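Reticulocyte binding protein (Streptococcus agalactiae COH1, PDB 3FAW) probably hydrolyses the alpha-1,6-glucosidic branch links of pullulan and related alpha-glucans, as a cell-wall-anchored pullulanase of group B Streptococcus. Local coordinates at residues Leu193-Lys196 and Asn197-Gly200; Gln282-Asp285 and Gly286-Lys289; His431-Ser434 and Arg435-Leu438; His795-Lys798 and Asp799-Leu802. All coordinates share one frame; numbering follows the deposited sequence.

Contact 1 of 4, residues Leu193-Lys196 and Asn197-Gly200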
# COMPACT_ATOMS: atom_id res chain seq x y z
N LEU A 193 -39.48 -6.58 -12.29
CA LEU A 193 -39.32 -5.46 -11.35
C LEU A 193 -39.62 -4.10 -11.98
O LEU A 193 -39.37 -3.05 -11.37
CB LEU A 193 -37.91 -5.48 -10.76
CG LEU A 193 -37.50 -6.78 -10.07
CD1 LEU A 193 -36.06 -6.70 -9.56
CD2 LEU A 193 -38.46 -7.11 -8.93
N GLY A 194 -40.16 -4.10 -13.20
CA GLY A 194 -40.64 -2.89 -13.85
C GLY A 194 -39.56 -1.96 -14.38
O GLY A 194 -39.84 -0.79 -14.65
N ILE A 195 -38.34 -2.48 -14.53
CA ILE A 195 -37.19 -1.68 -14.96
C ILE A 195 -36.64 -2.24 -16.27
O ILE A 195 -36.32 -3.43 -16.35
CB ILE A 195 -36.09 -1.66 -13.87
CG1 ILE A 195 -36.63 -0.99 -12.60
CG2 ILE A 195 -34.86 -0.92 -14.38
CD1 ILE A 195 -35.77 -1.23 -11.37
N LYS A 196 -36.52 -1.39 -17.28
CA LYS A 196 -36.13 -1.82 -18.63
C LYS A 196 -34.61 -1.93 -18.81
O LYS A 196 -34.14 -2.81 -19.53
CB LYS A 196 -36.74 -0.90 -19.70
CG LYS A 196 -36.21 0.53 -19.74
CD LYS A 196 -36.86 1.33 -20.85
CE LYS A 196 -36.45 2.79 -20.80
NZ LYS A 196 -37.01 3.57 -21.94
N ASN A 197 -33.87 -1.01 -18.19
CA ASN A 197 -32.41 -1.00 -18.24
C ASN A 197 -31.86 -0.73 -16.84
O ASN A 197 -32.07 0.35 -16.28
CB ASN A 197 -31.91 0.08 -19.22
CG ASN A 197 -30.43 -0.06 -19.56
OD1 ASN A 197 -29.64 -0.58 -18.78
ND2 ASN A 197 -30.05 0.43 -20.74
N TYR A 198 -31.16 -1.72 -16.29
CA TYR A 198 -30.65 -1.65 -14.92
C TYR A 198 -29.33 -0.88 -14.80
O TYR A 198 -28.86 -0.65 -13.68
CB TYR A 198 -30.46 -3.06 -14.35
CG TYR A 198 -31.76 -3.75 -13.98
CD1 TYR A 198 -32.35 -3.54 -12.74
CD2 TYR A 198 -32.39 -4.61 -14.88
CE1 TYR A 198 -33.54 -4.16 -12.39
CE2 TYR A 198 -33.58 -5.24 -14.54
CZ TYR A 198 -34.15 -5.02 -13.29
OH TYR A 198 -35.32 -5.64 -12.94
N THR A 199 -28.75 -0.48 -15.93
CA THR A 199 -27.49 0.25 -15.93
C THR A 199 -27.61 1.53 -15.08
O THR A 199 -28.55 2.31 -15.24
CB THR A 199 -27.04 0.61 -17.37
OG1 THR A 199 -27.04 -0.57 -18.18
CG2 THR A 199 -25.64 1.22 -17.38
N GLY A 200 -26.68 1.70 -14.14
CA GLY A 200 -26.66 2.89 -13.28
C GLY A 200 -27.50 2.81 -12.01
O GLY A 200 -27.34 3.63 -11.11
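Ile195 and Tyr198 make a CH-pi contact in the loop between strands 184-189 and 202-209 of the carbohydrate-binding module 48 region, a beta-sandwich family of starch-active enzymes. CB of Ile195 is 3.9 Å from CZ of the tyrosine ring. The Ile195 branch CG2 sits over the middle of one ring face, 4.0 Å from the centroid and 13° off the normal, and also lies 3.6 Å from Asn197 O. At the end of the other branch, Ile195 CD1 reaches Tyr198 CE1 at 3.8 Å. A beta-branched residue suits this place because its two arms spread over the ring from a single CB. With CG2 anti to the backbone N, that methyl is carried over the ring centre.

The phenol end runs on to Leu193, crossing its side chain at about a right angle; CB of Leu193 lies 3.4 Å from Tyr198 OH. That hydroxyl is not left without a partner, being hydrogen-bonded to the carbonyl of Asp190, so an aromatic that is apolar along its face and polar at its tip fits well. Leu193 and Tyr198 also pack on Ile162 of strand 157-164, tying the loop to the sheet. The residue before the ring starts an Asx turn that carries the chain round Tyr198, a usual task for asparagine: Asn197 OD1 accepts from Thr199 N at 3.0 Å and also from Thr199 OG1 at 2.7 Å.

Contact 2 of 4, residues Gln282-Asp285 and Gly286-Lys289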
# COMPACT_ATOMS: atom_id res chain seq x y z
N GLN A 282 -3.18 25.64 -6.43
CA GLN A 282 -3.90 26.85 -6.88
C GLN A 282 -3.25 27.46 -8.13
O GLN A 282 -3.92 28.11 -8.93
CB GLN A 282 -3.93 27.90 -5.77
CG GLN A 282 -4.73 27.51 -4.53
CD GLN A 282 -4.36 28.33 -3.30
OE1 GLN A 282 -3.91 29.47 -3.41
NE2 GLN A 282 -4.55 27.74 -2.12
N SER A 283 -1.94 27.25 -8.26
CA SER A 283 -1.17 27.68 -9.43
C SER A 283 -1.73 27.16 -10.75
O SER A 283 -1.57 27.81 -11.78
CB SER A 283 0.29 27.21 -9.28
OG SER A 283 1.05 27.52 -10.43
N LEU A 284 -2.38 26.00 -10.72
CA LEU A 284 -2.93 25.37 -11.92
C LEU A 284 -4.30 25.92 -12.33
O LEU A 284 -4.81 25.57 -13.40
CB LEU A 284 -3.02 23.85 -11.73
CG LEU A 284 -1.70 23.09 -11.51
CD1 LEU A 284 -1.96 21.60 -11.41
CD2 LEU A 284 -0.70 23.38 -12.62
N ASP A 285 -4.91 26.77 -11.49
CA ASP A 285 -6.20 27.37 -11.82
C ASP A 285 -6.08 28.18 -13.11
O ASP A 285 -5.27 29.11 -13.19
CB ASP A 285 -6.70 28.26 -10.69
CG ASP A 285 -7.21 27.47 -9.49
OD1 ASP A 285 -7.69 26.33 -9.68
OD2 ASP A 285 -7.12 27.99 -8.36
N GLY A 286 -6.87 27.81 -14.11
CA GLY A 286 -6.81 28.44 -15.43
C GLY A 286 -5.89 27.72 -16.40
O GLY A 286 -5.97 27.96 -17.61
N LYS A 287 -5.00 26.86 -15.88
CA LYS A 287 -4.15 26.01 -16.73
C LYS A 287 -5.06 24.84 -17.21
O LYS A 287 -4.90 24.39 -18.34
CB LYS A 287 -2.81 25.71 -16.07
CG LYS A 287 -2.17 27.02 -15.54
CD LYS A 287 -0.68 26.95 -15.28
CE LYS A 287 -0.17 28.22 -14.59
NZ LYS A 287 1.31 28.25 -14.46
N LEU A 288 -5.93 24.27 -16.36
CA LEU A 288 -6.00 22.80 -16.21
C LEU A 288 -7.32 22.72 -16.99
O LEU A 288 -8.24 23.49 -16.70
CB LEU A 288 -6.27 22.33 -14.78
CG LEU A 288 -5.51 21.14 -14.16
CD1 LEU A 288 -4.05 21.12 -14.55
CD2 LEU A 288 -5.66 21.20 -12.64
N LYS A 289 -7.41 21.85 -17.99
CA LYS A 289 -8.66 21.72 -18.76
C LYS A 289 -9.72 20.91 -18.01
O LYS A 289 -10.92 21.06 -18.26
CB LYS A 289 -8.37 21.08 -20.12
CG LYS A 289 -9.46 21.30 -21.16
CD LYS A 289 -9.69 22.78 -21.49
CE LYS A 289 -11.13 23.05 -21.91
NZ LYS A 289 -11.62 22.08 -22.95
O HOH W 1 2.08 26.20 -12.44
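Leu284 holds CG anti to its carbonyl carbon (chi1 -63°), and Leu288 has an unusual first torsion of -137°; together these turn the two isobutyl groups onto each other. They meet at an oblique angle, with Leu284 CD1 3.8 Å from Leu288 CD1, while the second methyl of Leu288, CD2, rests 3.8 Å from Leu284 CB. Branched leucine ends suit this place, since both methyls of Leu288 find carbon on the same partner.

Between them, after a short 3-10 segment, 282-284, the chain reverses in a type II beta turn with Asp285 and Gly286 at its centre. Lys287 N closes the turn by donating to Leu284 O at 2.8 Å, the donor standing well above the carbonyl plane and the bond bent to 144°. Gly286, third in the turn, takes up a positive phi that glycine, with no CB, adopts without strain.

The extended chain of Lys287 runs back along the 3-10 segment, bringing CE to 3.2 Å from Ser283 O. Its ammonium group does not bond Ser283 directly. A water links the two, 3.0 Å from Lys287 NZ, from which it accepts, and 2.6 Å from Ser283 OG. A long flexible lysine and a small hydroxyl can share such a bridge at the exposed edge of the turn.

The carboxylate of Asp285 forms a salt bridge with Arg331 through OD2. The whole turn lies on the surface of the catalytic region, in the loop that leads from barrel strand 269-273 to helix 295-298, with Leu284 packed on Thr279 and Lys301.

Contact 3 of 4, residues His431-Ser434 and Arg435-Leu438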
# COMPACT_ATOMS: atom_id res chain seq x y z
N HIS A 431 -8.47 -17.47 5.31
CA HIS A 431 -9.83 -18.01 5.16
C HIS A 431 -10.22 -17.93 3.69
O HIS A 431 -9.99 -16.91 3.04
CB HIS A 431 -10.82 -17.24 6.05
CG HIS A 431 -10.37 -17.07 7.47
ND1 HIS A 431 -11.07 -16.31 8.39
CD2 HIS A 431 -9.28 -17.55 8.12
CE1 HIS A 431 -10.43 -16.34 9.55
NE2 HIS A 431 -9.35 -17.09 9.42
N ALA A 432 -10.80 -19.00 3.17
CA ALA A 432 -10.96 -19.20 1.72
C ALA A 432 -11.66 -18.06 0.97
O ALA A 432 -11.17 -17.61 -0.08
CB ALA A 432 -11.69 -20.53 1.44
N MET A 433 -12.81 -17.61 1.46
CA MET A 433 -13.57 -16.57 0.77
C MET A 433 -12.97 -15.17 1.01
O MET A 433 -13.16 -14.27 0.20
CB MET A 433 -15.05 -16.61 1.17
CG MET A 433 -15.72 -17.96 0.96
SD MET A 433 -15.62 -18.61 -0.72
CE MET A 433 -14.11 -19.58 -0.63
N SER A 434 -12.24 -15.02 2.11
CA SER A 434 -11.47 -13.80 2.37
C SER A 434 -10.25 -13.75 1.45
O SER A 434 -9.90 -12.69 0.93
CB SER A 434 -11.01 -13.74 3.83
OG SER A 434 -12.12 -13.65 4.71
N ARG A 435 -9.60 -14.89 1.26
CA ARG A 435 -8.52 -15.01 0.29
C ARG A 435 -9.03 -14.72 -1.13
O ARG A 435 -8.36 -14.05 -1.90
CB ARG A 435 -7.86 -16.39 0.35
CG ARG A 435 -6.62 -16.51 -0.53
CD ARG A 435 -5.92 -17.84 -0.32
NE ARG A 435 -5.22 -17.89 0.96
CZ ARG A 435 -4.54 -18.95 1.40
NH1 ARG A 435 -4.46 -20.06 0.67
NH2 ARG A 435 -3.94 -18.90 2.58
N ARG A 436 -10.23 -15.22 -1.45
CA ARG A 436 -10.86 -14.92 -2.75
C ARG A 436 -11.03 -13.42 -2.99
O ARG A 436 -10.76 -12.94 -4.10
CB ARG A 436 -12.22 -15.61 -2.87
CG ARG A 436 -12.17 -17.04 -3.38
CD ARG A 436 -13.50 -17.46 -3.99
NE ARG A 436 -13.81 -16.68 -5.20
CZ ARG A 436 -14.96 -16.74 -5.87
NH1 ARG A 436 -15.94 -17.54 -5.47
NH2 ARG A 436 -15.12 -16.00 -6.96
N VAL A 437 -11.47 -12.69 -1.97
CA VAL A 437 -11.67 -11.24 -2.10
C VAL A 437 -10.38 -10.53 -2.52
O VAL A 437 -10.39 -9.71 -3.43
CB VAL A 437 -12.18 -10.61 -0.77
CG1 VAL A 437 -12.11 -9.09 -0.84
CG2 VAL A 437 -13.60 -11.08 -0.47
N LEU A 438 -9.28 -10.88 -1.86
CA LEU A 438 -7.96 -10.32 -2.18
C LEU A 438 -7.51 -10.71 -3.59
O LEU A 438 -7.18 -9.85 -4.41
CB LEU A 438 -6.92 -10.77 -1.15
CG LEU A 438 -5.49 -10.23 -1.28
CD1 LEU A 438 -4.78 -10.27 0.07
CD2 LEU A 438 -4.68 -11.01 -2.32
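Val437 turns CG2 back over the preceding turn, 3.3 Å from Met433 O, at the N-terminal end of helix 432-449. This is a close fit for a beta-branched residue, whose CG2 stands beside its own backbone N while CG1 is anti to it (chi1 169°).

Arg436 and Arg435 leave the helix in other directions. The first methylenes of Arg436 lie along the carbonyls of the turn before, CB 3.5 Å from Met433 O and CG 3.5 Å from Ala432 O. In one of the two conformers deposited for Met433, its chain runs beside that of Arg436, pointing the same way, with CE 4.0 Å from Arg436 CD; this pairing is therefore doubtful. Arginine suits the site by combining an aliphatic stem with a charged end, which forms a salt bridge with Asp440 through NE and bonds the carbonyls of Tyr131 and Gly133 through NH1. Arg435 has CG anti to its backbone N (chi1 -173°), which sends its chain away from the first residues of the helix.

The i to i+4 backbone bonds run alongside. His431, at the N-cap position, takes Arg435 N on its carbonyl at 2.7 Å, and Arg436 N follows to Ala432 O at 2.9 Å; the Leu438 N to Ser434 O bond at 3.4 Å is weak. The His431 ring uses both nitrogens, ND1 to Tyr408 O and NE2 to Asp494, while Ser434 OG bonds to Tyr409 O.

Helix 432-449 lies between barrel strands 385-390 and 453-456 in the sequence; Arg435, salt-bridged to Asp463 through NH2, and Leu438 pack their side chains against the next barrel helix, 464-477.

Contact 4 of 4, residues His795-Lys798 and Asp799-Leu802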
# COMPACT_ATOMS: atom_id res chain seq x y z
N HIS A 795 38.61 17.74 -7.54
CA HIS A 795 39.94 17.97 -8.12
C HIS A 795 40.71 16.66 -8.22
O HIS A 795 40.74 15.87 -7.28
CB HIS A 795 40.72 18.98 -7.29
CG HIS A 795 40.08 20.33 -7.21
ND1 HIS A 795 40.41 21.37 -8.06
CD2 HIS A 795 39.11 20.81 -6.39
CE1 HIS A 795 39.68 22.42 -7.77
NE2 HIS A 795 38.88 22.11 -6.76
N PHE A 796 41.33 16.44 -9.38
CA PHE A 796 42.08 15.21 -9.65
C PHE A 796 43.53 15.37 -9.18
O PHE A 796 44.21 16.32 -9.57
CB PHE A 796 42.04 14.88 -11.15
CG PHE A 796 40.74 14.26 -11.60
CD1 PHE A 796 40.71 13.00 -12.17
CD2 PHE A 796 39.53 14.94 -11.44
CE1 PHE A 796 39.51 12.42 -12.58
CE2 PHE A 796 38.33 14.37 -11.84
CZ PHE A 796 38.32 13.11 -12.42
N GLU A 797 43.99 14.43 -8.36
CA GLU A 797 45.37 14.41 -7.86
C GLU A 797 46.14 13.23 -8.46
O GLU A 797 45.67 12.62 -9.43
CB GLU A 797 45.38 14.33 -6.32
CG GLU A 797 44.40 15.27 -5.61
CD GLU A 797 44.63 16.74 -5.93
OE1 GLU A 797 45.75 17.12 -6.36
OE2 GLU A 797 43.69 17.53 -5.72
N LYS A 798 47.31 12.91 -7.91
CA LYS A 798 48.17 11.83 -8.42
C LYS A 798 47.52 10.44 -8.30
O LYS A 798 47.49 9.68 -9.27
CB LYS A 798 49.53 11.86 -7.72
CG LYS A 798 50.50 10.75 -8.12
CD LYS A 798 50.81 10.76 -9.61
CE LYS A 798 52.01 9.87 -9.93
NZ LYS A 798 52.29 9.81 -11.39
N ASP A 799 47.02 10.10 -7.11
CA ASP A 799 46.30 8.83 -6.90
C ASP A 799 45.12 9.01 -5.95
O ASP A 799 44.79 8.12 -5.16
CB ASP A 799 47.26 7.73 -6.41
CG ASP A 799 47.78 7.97 -5.00
OD1 ASP A 799 47.50 9.05 -4.43
OD2 ASP A 799 48.46 7.08 -4.45
N SER A 800 44.47 10.17 -6.03
CA SER A 800 43.33 10.47 -5.18
C SER A 800 42.44 11.54 -5.80
O SER A 800 42.78 12.14 -6.82
CB SER A 800 43.79 10.91 -3.78
OG SER A 800 44.68 12.02 -3.83
N LEU A 801 41.28 11.73 -5.18
CA LEU A 801 40.31 12.76 -5.55
C LEU A 801 40.08 13.67 -4.35
O LEU A 801 39.88 13.18 -3.24
CB LEU A 801 38.99 12.12 -5.97
CG LEU A 801 38.79 11.77 -7.45
CD1 LEU A 801 39.96 10.98 -8.00
CD2 LEU A 801 37.49 11.00 -7.62
N LEU A 802 40.11 14.98 -4.57
CA LEU A 802 39.74 15.95 -3.55
C LEU A 802 38.32 16.43 -3.83
O LEU A 802 38.06 17.06 -4.86
CB LEU A 802 40.70 17.14 -3.54
CG LEU A 802 40.42 18.27 -2.55
CD1 LEU A 802 40.34 17.75 -1.11
CD2 LEU A 802 41.50 19.35 -2.67
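A beta hairpin, formed by strands 794-796 and 800-803, turns back at Lys798 and Asp799, and its ladder includes His795 opposite Leu802. This is an antiparallel hydrogen-bonded pair: His795 N donates to Leu802 O at 2.8 Å, and Leu802 N returns the bond to His795 O at 2.9 Å, almost straight at 173°. Nearer the turn, Glu797 N gives a third bond to Ser800 O at 3.0 Å.

Phe796 and Leu801, a non-hydrogen-bonded pair, put their side chains on one face, where both touch Leu772 of a loop and Ile811 of strand 807-813. Bulky apolar residues suit that inner face of the SpuA C-terminal region, in which strand 800-803 also pairs with 760-763 to make a three-stranded antiparallel sheet.

The other face carries His795 and Leu802, whose CB atoms stand 4.2 Å apart. Glu797 bends at chi2 (-59°) and folds its carboxylate back along the hairpin, so that OE2 comes to 3.7 Å from Leu802 CB. Its own CB is 3.5 Å from OG of Ser800, a residue small enough for this close approach; that hydroxyl is hydrogen-bonded to Asn761 ND2.

Overall arrangement
The four contacts come one after another along the chain and none touches another. Contact 1 belongs to the carbohydrate-binding module 48 region, contacts 2 and 3 to the parts built round the eight-stranded parallel barrel, and contact 4 to the C-terminal SpuA region. Contact 2 sits in the loop after the first barrel strand, and contact 3 opens the helix between the third and fourth; their centres are 43 Å apart, on opposite sides of the chain's centre. Contacts 1 and 4 are the most distant pair, with centres 79 Å apart. Together they sample a multidomain enzyme in which beta-rich modules precede and follow a TIM barrel.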